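Local coordinates for protein tyrosinase (PDB 6JU5) that probably oxidises L-tyrosine and L-dopa to L-dopaquinone with molecular oxygen, using a dinuclear copper centre, at residues Pro269-Leu274 with Ala545-His550; Ile492-Val497 with Glu559-Arg564; Pro563-Val568 with Val580-His585. The protein carries 1 engineered substitution. One frame throughout, in Å; residues are numbered along the deposited sequence.

Contact 1: Pro269-Leu274 with Ala545-His550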
loop_
_atom_site.group_PDB
_atom_site.type_symbol
_atom_site.label_atom_id
_atom_site.label_comp_id
_atom_site.label_asym_id
_atom_site.label_seq_id
_atom_site.Cartn_x
_atom_site.Cartn_y
_atom_site.Cartn_z
ATOM N N PRO B 269 9.613 15.100 -15.720
ATOM C CA PRO B 269 8.720 15.492 -16.821
ATOM C C PRO B 269 8.045 14.295 -17.478
ATOM O O PRO B 269 8.657 13.225 -17.589
ATOM C CB PRO B 269 9.682 16.180 -17.796
ATOM C CG PRO B 269 10.712 16.789 -16.892
ATOM C CD PRO B 269 10.940 15.714 -15.854
ATOM N N TRP B 270 6.804 14.494 -17.902
ATOM C CA TRP B 270 6.019 13.465 -18.575
ATOM C C TRP B 270 6.728 12.897 -19.798
ATOM O O TRP B 270 6.643 11.689 -20.069
ATOM C CB TRP B 270 4.664 14.060 -18.949
ATOM C CG TRP B 270 3.854 13.329 -19.975
ATOM C CD1 TRP B 270 2.918 12.359 -19.714
ATOM C CD2 TRP B 270 3.883 13.513 -21.394
ATOM N NE1 TRP B 270 2.374 11.913 -20.902
ATOM C CE2 TRP B 270 2.945 12.605 -21.933
ATOM C CE3 TRP B 270 4.607 14.337 -22.272
ATOM C CZ2 TRP B 270 2.724 12.520 -23.301
ATOM C CZ3 TRP B 270 4.380 14.243 -23.634
ATOM C CH2 TRP B 270 3.443 13.335 -24.134
ATOM N N TYR B 271 7.405 13.740 -20.596
ATOM C CA TYR B 271 7.934 13.258 -21.872
ATOM C C TYR B 271 8.981 12.176 -21.646
ATOM O O TYR B 271 9.241 11.357 -22.542
ATOM C CB TYR B 271 8.504 14.412 -22.743
ATOM C CG TYR B 271 9.952 14.661 -22.368
ATOM C CD1 TYR B 271 10.979 13.955 -22.996
ATOM C CD2 TYR B 271 10.264 15.568 -21.372
ATOM C CE1 TYR B 271 12.298 14.189 -22.640
ATOM C CE2 TYR B 271 11.577 15.789 -20.994
ATOM C CZ TYR B 271 12.584 15.103 -21.633
ATOM O OH TYR B 271 13.879 15.327 -21.226
ATOM N N GLN B 272 9.578 12.137 -20.449
ATOM C CA GLN B 272 10.643 11.165 -20.207
ATOM C C GLN B 272 10.117 9.750 -20.036
ATOM O O GLN B 272 10.912 8.820 -19.912
ATOM C CB GLN B 272 11.488 11.544 -18.980
ATOM C CG GLN B 272 12.339 12.785 -19.237
ATOM C CD GLN B 272 12.977 13.322 -17.973
ATOM O OE1 GLN B 272 12.869 12.703 -16.921
ATOM N NE2 GLN B 272 13.659 14.458 -18.082
ATOM N N ASN B 273 8.795 9.551 -20.005
ATOM C CA ASN B 273 8.288 8.176 -19.961
ATOM C C ASN B 273 8.053 7.667 -21.381
ATOM O O ASN B 273 7.676 6.508 -21.601
ATOM C CB ASN B 273 7.020 8.071 -19.111
ATOM C CG ASN B 273 7.327 8.188 -17.621
ATOM O OD1 ASN B 273 8.377 7.753 -17.129
ATOM N ND2 ASN B 273 6.383 8.784 -16.903
ATOM N N LEU B 274 8.280 8.534 -22.363
ATOM C CA LEU B 274 8.161 8.094 -23.756
ATOM C C LEU B 274 9.397 7.333 -24.217
ATOM O O LEU B 274 10.500 7.587 -23.726
ATOM C CB LEU B 274 7.981 9.310 -24.668
ATOM C CG LEU B 274 6.781 10.210 -24.336
ATOM C CD1 LEU B 274 6.813 11.452 -25.208
ATOM C CD2 LEU B 274 5.503 9.411 -24.519
ATOM N N ALA B 545 14.167 23.187 -15.831
ATOM C CA ALA B 545 13.332 23.128 -17.034
ATOM C C ALA B 545 14.104 22.748 -18.282
ATOM O O ALA B 545 13.523 22.661 -19.365
ATOM C CB ALA B 545 12.600 24.454 -17.223
ATOM N N ARG B 546 15.405 22.505 -18.133
ATOM C CA ARG B 546 16.260 22.371 -19.308
ATOM C C ARG B 546 15.779 21.262 -20.226
ATOM O O ARG B 546 15.647 21.466 -21.434
ATOM C CB ARG B 546 17.700 22.072 -18.888
ATOM C CG ARG B 546 18.695 22.189 -20.026
ATOM C CD ARG B 546 18.818 20.918 -20.861
ATOM N NE ARG B 546 19.662 21.267 -22.016
ATOM C CZ ARG B 546 19.187 21.916 -23.082
ATOM N NH1 ARG B 546 17.904 22.258 -23.160
ATOM N NH2 ARG B 546 20.018 22.207 -24.069
ATOM N N LEU B 547 15.562 20.085 -19.644
ATOM C CA LEU B 547 15.235 18.921 -20.481
ATOM C C LEU B 547 13.839 19.039 -21.056
ATOM O O LEU B 547 13.606 18.742 -22.239
ATOM C CB LEU B 547 15.451 17.633 -19.694
ATOM C CG LEU B 547 16.893 17.325 -19.261
ATOM C CD1 LEU B 547 16.915 16.118 -18.323
ATOM C CD2 LEU B 547 17.778 17.065 -20.473
ATOM N N ALA B 548 12.871 19.482 -20.252
ATOM C CA ALA B 548 11.507 19.620 -20.737
ATOM C C ALA B 548 11.425 20.656 -21.845
ATOM O O ALA B 548 10.625 20.494 -22.772
ATOM C CB ALA B 548 10.563 20.006 -19.611
ATOM N N VAL B 549 12.206 21.737 -21.758
ATOM C CA VAL B 549 12.234 22.718 -22.850
ATOM C C VAL B 549 12.779 22.095 -24.126
ATOM O O VAL B 549 12.268 22.376 -25.217
ATOM C CB VAL B 549 13.062 23.976 -22.502
ATOM C CG1 VAL B 549 13.299 24.859 -23.728
ATOM C CG2 VAL B 549 12.328 24.769 -21.429
ATOM N N HIS B 550 13.827 21.274 -24.000
ATOM C CA HIS B 550 14.364 20.656 -25.217
ATOM C C HIS B 550 13.297 19.824 -25.919
ATOM O O HIS B 550 13.110 19.944 -27.132
ATOM C CB HIS B 550 15.573 19.772 -24.862
ATOM C CG HIS B 550 15.993 18.929 -26.029
ATOM N ND1 HIS B 550 16.838 19.383 -27.024
ATOM C CD2 HIS B 550 15.659 17.661 -26.371
ATOM C CE1 HIS B 550 17.011 18.417 -27.914
ATOM N NE2 HIS B 550 16.306 17.355 -27.545
#
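A 3-10 turn at 270-273, in the loop between helices 258-265 and 282-292, packs Tyr271 and Gln272 against Leu547 and Ala548 in the first turn of helix 546-555. Tyr271 meets the helix with its outer ring atoms: its OH lies 3.2 Å from Leu547 CB, and its CE2 is 3.8 Å from Ala548 CA. The phenol gets there because CG is placed between the backbone N and the carbonyl carbon (chi1 87°). Gln272 CG lies 3.3 Å above one face of that ring, toward its rim, and the extended chain carries the amide on to the phenol oxygen, where NE2 gives a fairly straight hydrogen bond (162°) of 3.3 Å to Tyr271 OH, nearly in the amide plane. The same NE2 touches Leu547 CD1 at 3.7 Å, while the other end of the amide, OE1, accepts from Val280 N, so both ends of the amide are engaged. Pro269 completes the interface through its CG, 4.2 Å from Ala548 CB. Beyond the two segments, Tyr551 stacks on the Tyr271 ring and Trp277 meets it edge-to-face. The result is a 3-10 turn packed by its side chains on the first turn of a helix, here between the central and C-terminal regions of the tyrosinase family.

Contact 2: Ile492-Val497 with Glu559-Arg564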
loop_
_atom_site.group_PDB
_atom_site.type_symbol
_atom_site.label_atom_id
_atom_site.label_comp_id
_atom_site.label_asym_id
_atom_site.label_seq_id
_atom_site.Cartn_x
_atom_site.Cartn_y
_atom_site.Cartn_z
ATOM N N ILE B 492 3.108 22.627 -13.413
ATOM C CA ILE B 492 3.501 23.344 -14.629
ATOM C C ILE B 492 3.608 22.400 -15.817
ATOM O O ILE B 492 4.091 21.277 -15.633
ATOM C CB ILE B 492 4.777 24.166 -14.396
ATOM C CG1 ILE B 492 4.508 25.201 -13.282
ATOM C CG2 ILE B 492 5.238 24.832 -15.680
ATOM C CD1 ILE B 492 5.741 25.828 -12.697
ATOM N N PHE B 493 3.126 22.874 -16.965
ATOM C CA PHE B 493 3.052 22.108 -18.197
ATOM C C PHE B 493 3.636 22.893 -19.367
ATOM O O PHE B 493 3.531 24.123 -19.382
ATOM C CB PHE B 493 1.561 21.843 -18.498
ATOM C CG PHE B 493 0.862 21.089 -17.407
ATOM C CD1 PHE B 493 0.306 21.775 -16.324
ATOM C CD2 PHE B 493 0.761 19.702 -17.459
ATOM C CE1 PHE B 493 -0.323 21.069 -15.310
ATOM C CE2 PHE B 493 0.155 18.997 -16.436
ATOM C CZ PHE B 493 -0.369 19.686 -15.355
ATOM N N PHE B 494 4.203 22.209 -20.347
ATOM C CA PHE B 494 4.661 22.833 -21.586
ATOM C C PHE B 494 3.823 22.212 -22.710
ATOM O O PHE B 494 3.955 21.012 -22.991
ATOM C CB PHE B 494 6.137 22.610 -21.874
ATOM C CG PHE B 494 7.124 23.302 -20.962
ATOM C CD1 PHE B 494 6.750 24.350 -20.126
ATOM C CD2 PHE B 494 8.453 22.917 -20.933
ATOM C CE1 PHE B 494 7.671 24.991 -19.307
ATOM C CE2 PHE B 494 9.374 23.532 -20.100
ATOM C CZ PHE B 494 8.992 24.571 -19.268
ATOM N N GLY B 495 2.956 23.027 -23.300
ATOM C CA GLY B 495 2.024 22.467 -24.272
ATOM C C GLY B 495 0.625 22.354 -23.718
ATOM O O GLY B 495 0.314 22.797 -22.605
ATOM N N ASP B 496 -0.288 21.752 -24.462
ATOM C CA ASP B 496 -1.682 21.683 -24.051
ATOM C C ASP B 496 -1.875 20.832 -22.800
ATOM O O ASP B 496 -1.217 19.809 -22.617
ATOM C CB ASP B 496 -2.545 21.089 -25.159
ATOM C CG ASP B 496 -2.419 21.779 -26.493
ATOM O OD1 ASP B 496 -2.151 22.995 -26.519
ATOM O OD2 ASP B 496 -2.594 21.075 -27.509
ATOM N N VAL B 497 -2.766 21.275 -21.940
ATOM C CA VAL B 497 -3.072 20.600 -20.678
ATOM C C VAL B 497 -4.334 19.765 -20.864
ATOM O O VAL B 497 -5.341 20.217 -21.404
ATOM C CB VAL B 497 -3.259 21.635 -19.561
ATOM C CG1 VAL B 497 -3.700 20.989 -18.254
ATOM C CG2 VAL B 497 -1.963 22.421 -19.343
ATOM N N GLU B 559 10.183 26.606 -30.947
ATOM C CA GLU B 559 9.562 27.641 -30.128
ATOM C C GLU B 559 9.769 27.399 -28.639
ATOM O O GLU B 559 9.693 26.278 -28.143
ATOM C CB GLU B 559 8.055 27.690 -30.420
ATOM N N VAL B 560 10.003 28.483 -27.908
ATOM C CA VAL B 560 10.042 28.441 -26.451
ATOM C C VAL B 560 8.644 28.219 -25.893
ATOM O O VAL B 560 7.708 28.931 -26.296
ATOM C CB VAL B 560 10.602 29.778 -25.909
ATOM C CG1 VAL B 560 9.558 30.871 -26.091
ATOM C CG2 VAL B 560 11.013 29.679 -24.450
ATOM N N PRO B 561 8.438 27.287 -24.971
ATOM C CA PRO B 561 7.072 27.079 -24.467
ATOM C C PRO B 561 6.624 28.158 -23.498
ATOM O O PRO B 561 7.391 28.664 -22.689
ATOM C CB PRO B 561 7.186 25.740 -23.719
ATOM C CG PRO B 561 8.610 25.740 -23.237
ATOM C CD PRO B 561 9.404 26.357 -24.363
ATOM N N THR B 562 5.331 28.468 -23.570
ATOM C CA THR B 562 4.675 29.209 -22.508
ATOM C C THR B 562 4.441 28.310 -21.306
ATOM O O THR B 562 3.761 27.290 -21.416
ATOM C CB THR B 562 3.325 29.765 -23.008
ATOM O OG1 THR B 562 3.602 30.781 -23.985
ATOM C CG2 THR B 562 2.542 30.344 -21.843
ATOM N N PRO B 563 4.973 28.599 -20.131
ATOM C CA PRO B 563 4.626 27.715 -18.999
ATOM C C PRO B 563 3.143 27.846 -18.691
ATOM O O PRO B 563 2.668 28.971 -18.516
ATOM C CB PRO B 563 5.472 28.273 -17.859
ATOM C CG PRO B 563 6.585 28.999 -18.550
ATOM C CD PRO B 563 5.921 29.645 -19.746
ATOM N N ARG B 564 2.432 26.728 -18.633
ATOM C CA ARG B 564 1.035 26.767 -18.216
ATOM C C ARG B 564 0.920 26.148 -16.823
ATOM O O ARG B 564 1.537 25.124 -16.554
ATOM C CB ARG B 564 0.161 26.009 -19.213
ATOM C CG ARG B 564 0.347 26.470 -20.661
ATOM C CD ARG B 564 -0.621 25.751 -21.593
ATOM N NE ARG B 564 -0.288 25.888 -23.003
ATOM C CZ ARG B 564 -0.670 26.871 -23.791
ATOM N NH1 ARG B 564 -1.443 27.834 -23.305
ATOM N NH2 ARG B 564 -0.307 26.907 -25.066
HETATM O O HOH W 1 2.729 25.743 -23.351
#
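Phe493 and Arg564 exchange two backbone hydrogen bonds: Phe493 N to Arg564 O at 2.8 Å, and Arg564 N to Phe493 O at 2.9 Å, the latter almost linear. Each donor lies in the plane of the carbonyl it addresses. A weak hydrogen bond runs from Arg564 NE to Gly495 O (3.2 Å), which sits at the edge of the guanidinium near its plane; its N-H is poorly aimed (123°). The arginine chain is extended past CG (chi2 -176°), which carries the guanidinium along to the turn after Phe494. A water joins the two backbones, accepting from Gly495 N at 2.7 Å and donating to Thr562 O. Asp496 OD1 is 4.6 Å from Arg564 NH2 and well out of the guanidinium plane, so the two charges probably attract without a directed bond.

Phe493 and Arg564 thus form an antiparallel hydrogen-bonded pair between strands 489-494 and 563-568, which are neighbours in the large mixed sheet. Their side chains share one face of it.

On the face carrying Phe494 and Pro563 the contact is apolar. Pro561 CG sits over the centre of the Phe494 ring in a CH-pi contact, 3.6 Å from the centroid and 12° off the normal, while Pro563 CA meets the ring at its edge. Ile492 lies side by side with Pro563, its CG2 4.1 Å from Pro563 CB, and its CA-H group approaches Arg564 O, with CA 3.3 Å from that oxygen. Helix 546-555 packs on Phe494 as well, through Ala548, Val549 and Tyr552. Near the arginine stem, Val497 slides past Arg564 in the opposite direction, CG2 against CB.

Contact 3: Pro563-Val568 with Val580-His585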
loop_
_atom_site.group_PDB
_atom_site.type_symbol
_atom_site.label_atom_id
_atom_site.label_comp_id
_atom_site.label_asym_id
_atom_site.label_seq_id
_atom_site.Cartn_x
_atom_site.Cartn_y
_atom_site.Cartn_z
ATOM N N PRO B 563 4.973 28.599 -20.131
ATOM C CA PRO B 563 4.626 27.715 -18.999
ATOM C C PRO B 563 3.143 27.846 -18.691
ATOM O O PRO B 563 2.668 28.971 -18.516
ATOM C CB PRO B 563 5.472 28.273 -17.859
ATOM C CG PRO B 563 6.585 28.999 -18.550
ATOM C CD PRO B 563 5.921 29.645 -19.746
ATOM N N ARG B 564 2.432 26.728 -18.633
ATOM C CA ARG B 564 1.035 26.767 -18.216
ATOM C C ARG B 564 0.920 26.148 -16.823
ATOM O O ARG B 564 1.537 25.124 -16.554
ATOM C CB ARG B 564 0.161 26.009 -19.213
ATOM C CG ARG B 564 0.347 26.470 -20.661
ATOM C CD ARG B 564 -0.621 25.751 -21.593
ATOM N NE ARG B 564 -0.288 25.888 -23.003
ATOM C CZ ARG B 564 -0.670 26.871 -23.791
ATOM N NH1 ARG B 564 -1.443 27.834 -23.305
ATOM N NH2 ARG B 564 -0.307 26.907 -25.066
ATOM N N TYR B 565 0.165 26.783 -15.931
ATOM C CA TYR B 565 0.064 26.233 -14.577
ATOM C C TYR B 565 -1.384 25.977 -14.176
ATOM O O TYR B 565 -2.301 26.659 -14.619
ATOM C CB TYR B 565 0.737 27.132 -13.547
ATOM C CG TYR B 565 0.109 28.486 -13.313
ATOM C CD1 TYR B 565 -0.877 28.652 -12.351
ATOM C CD2 TYR B 565 0.502 29.618 -14.037
ATOM C CE1 TYR B 565 -1.457 29.893 -12.112
ATOM C CE2 TYR B 565 -0.067 30.853 -13.807
ATOM C CZ TYR B 565 -1.047 30.986 -12.843
ATOM O OH TYR B 565 -1.621 32.213 -12.632
ATOM N N VAL B 566 -1.530 25.011 -13.281
ATOM C CA VAL B 566 -2.803 24.724 -12.643
ATOM C C VAL B 566 -2.551 24.623 -11.138
ATOM O O VAL B 566 -1.579 23.981 -10.722
ATOM C CB VAL B 566 -3.461 23.424 -13.135
ATOM C CG1 VAL B 566 -4.821 23.268 -12.466
ATOM C CG2 VAL B 566 -3.615 23.427 -14.654
ATOM N N VAL B 567 -3.377 25.298 -10.355
ATOM C CA VAL B 567 -3.322 25.199 -8.894
ATOM C C VAL B 567 -4.358 24.161 -8.448
ATOM O O VAL B 567 -5.555 24.339 -8.714
ATOM C CB VAL B 567 -3.593 26.544 -8.215
ATOM C CG1 VAL B 567 -3.558 26.418 -6.688
ATOM C CG2 VAL B 567 -2.551 27.555 -8.706
ATOM N N VAL B 568 -3.865 23.071 -7.862
ATOM C CA VAL B 568 -4.746 21.939 -7.548
ATOM C C VAL B 568 -4.973 21.892 -6.040
ATOM O O VAL B 568 -4.006 21.985 -5.274
ATOM C CB VAL B 568 -4.114 20.614 -8.029
ATOM C CG1 VAL B 568 -5.085 19.463 -7.785
ATOM C CG2 VAL B 568 -3.737 20.674 -9.505
ATOM N N VAL B 580 -0.368 32.785 -9.072
ATOM C CA VAL B 580 0.988 32.260 -9.168
ATOM C C VAL B 580 1.720 33.018 -10.273
ATOM O O VAL B 580 1.218 33.159 -11.386
ATOM C CB VAL B 580 1.053 30.743 -9.461
ATOM C CG1 VAL B 580 2.478 30.234 -9.295
ATOM C CG2 VAL B 580 0.117 29.954 -8.568
ATOM N N GLU B 581 2.913 33.508 -9.950
ATOM C CA GLU B 581 3.778 34.150 -10.924
ATOM C C GLU B 581 4.812 33.116 -11.388
ATOM O O GLU B 581 5.663 32.744 -10.589
ATOM C CB GLU B 581 4.456 35.364 -10.299
ATOM C CG GLU B 581 3.513 36.375 -9.655
ATOM C CD GLU B 581 4.229 37.443 -8.838
ATOM O OE1 GLU B 581 4.763 38.385 -9.470
ATOM O OE2 GLU B 581 4.254 37.370 -7.586
ATOM N N VAL B 582 4.653 32.631 -12.611
ATOM C CA VAL B 582 5.542 31.643 -13.212
ATOM C C VAL B 582 6.281 32.262 -14.387
ATOM O O VAL B 582 5.652 32.948 -15.205
ATOM C CB VAL B 582 4.744 30.402 -13.669
ATOM C CG1 VAL B 582 5.650 29.347 -14.290
ATOM C CG2 VAL B 582 3.999 29.811 -12.474
ATOM N N ALA B 583 7.592 32.043 -14.455
ATOM C CA ALA B 583 8.318 32.451 -15.649
ATOM C C ALA B 583 9.406 31.440 -16.000
ATOM O O ALA B 583 9.897 30.677 -15.168
ATOM C CB ALA B 583 8.906 33.846 -15.482
ATOM N N LEU B 584 9.756 31.434 -17.277
ATOM C CA LEU B 584 10.844 30.584 -17.765
ATOM C C LEU B 584 12.063 31.434 -18.098
ATOM O O LEU B 584 11.905 32.488 -18.728
ATOM C CB LEU B 584 10.351 29.849 -19.016
ATOM C CG LEU B 584 11.366 28.907 -19.675
ATOM C CD1 LEU B 584 11.644 27.694 -18.800
ATOM C CD2 LEU B 584 10.825 28.494 -21.038
ATOM N N HIS B 585 13.244 31.017 -17.653
ATOM C CA HIS B 585 14.478 31.777 -17.803
ATOM C C HIS B 585 15.563 30.915 -18.444
ATOM O O HIS B 585 15.633 29.703 -18.182
ATOM C CB HIS B 585 15.016 32.274 -16.459
ATOM C CG HIS B 585 13.974 32.949 -15.642
ATOM N ND1 HIS B 585 13.839 34.312 -15.543
ATOM C CD2 HIS B 585 12.982 32.406 -14.900
ATOM C CE1 HIS B 585 12.808 34.589 -14.764
ATOM N NE2 HIS B 585 12.276 33.447 -14.355
#
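Tyr565 lies against Val580 and Val582, in a contact made by side chains between strands that run nearly antiparallel (153°) with their axes 7.6 Å apart at closest. That spacing is too wide for direct strand pairing, so the strands meet through side chains, mostly apolar. The tight part is centred on the phenol ring. Val580 CB sits over one face, 4.0 Å from the centroid and displaced toward the rim, in a CH-pi contact, and Val582 CG2 comes obliquely to within 3.8 Å of Tyr565 CD2. A chi1 of 66° turns the phenol toward strand 580-588, both valines sliding past it in the opposite direction, and leaves Tyr565 OH 3.2 Å from Val580 O. At one end Val567 CG2 touches Val580 CG2 at 3.6 Å. At the other, Pro563 CB abuts Val582 CG1 at 3.7 Å and its CG meets Leu584 CB at 3.9 Å.

The alternate residues turn from this seam. Arg564 and Val566 point away on one strand, Glu581 and Ala583 on the other. Arg564, Glu581 and Ala583 are partly exposed, and Glu581 makes a salt bridge to Arg477, whereas Val566 stays buried against Phe502 and Ala574.

In the sheet, strand 604-611 lies between the two, parallel to 563-568 and antiparallel to 580-588. Lys610 bonds through its backbone to Pro563 and Tyr565. Leu474 and Ile476 of strand 470-478 and Ile490 and Ile492 of strand 489-494 close in on the same apolar side chains.

Contacts 2 and 3 share Pro563 and Arg564 on strand 563-568, yet differ in chemistry: contact 2 pairs adjacent strands through backbone bonds and reaches a partly exposed turn with water and charges, whereas contact 3 packs buried, mostly apolar side chains across an intervening strand. Contact 1 is also buried, but it joins a turn of the central domain to helix 546-555, and the hydrogen bond between Gln272 and Tyr271 stays within the turn. The helix ties the set together. Val549 CG2 touches Phe494 CE2 of contact 2 at 3.5 Å, and Ala545 CB meets Leu584 CD1 of contact 3 at 3.7 Å. Contacts 2 and 3 also meet where Ile492 packs on Val582.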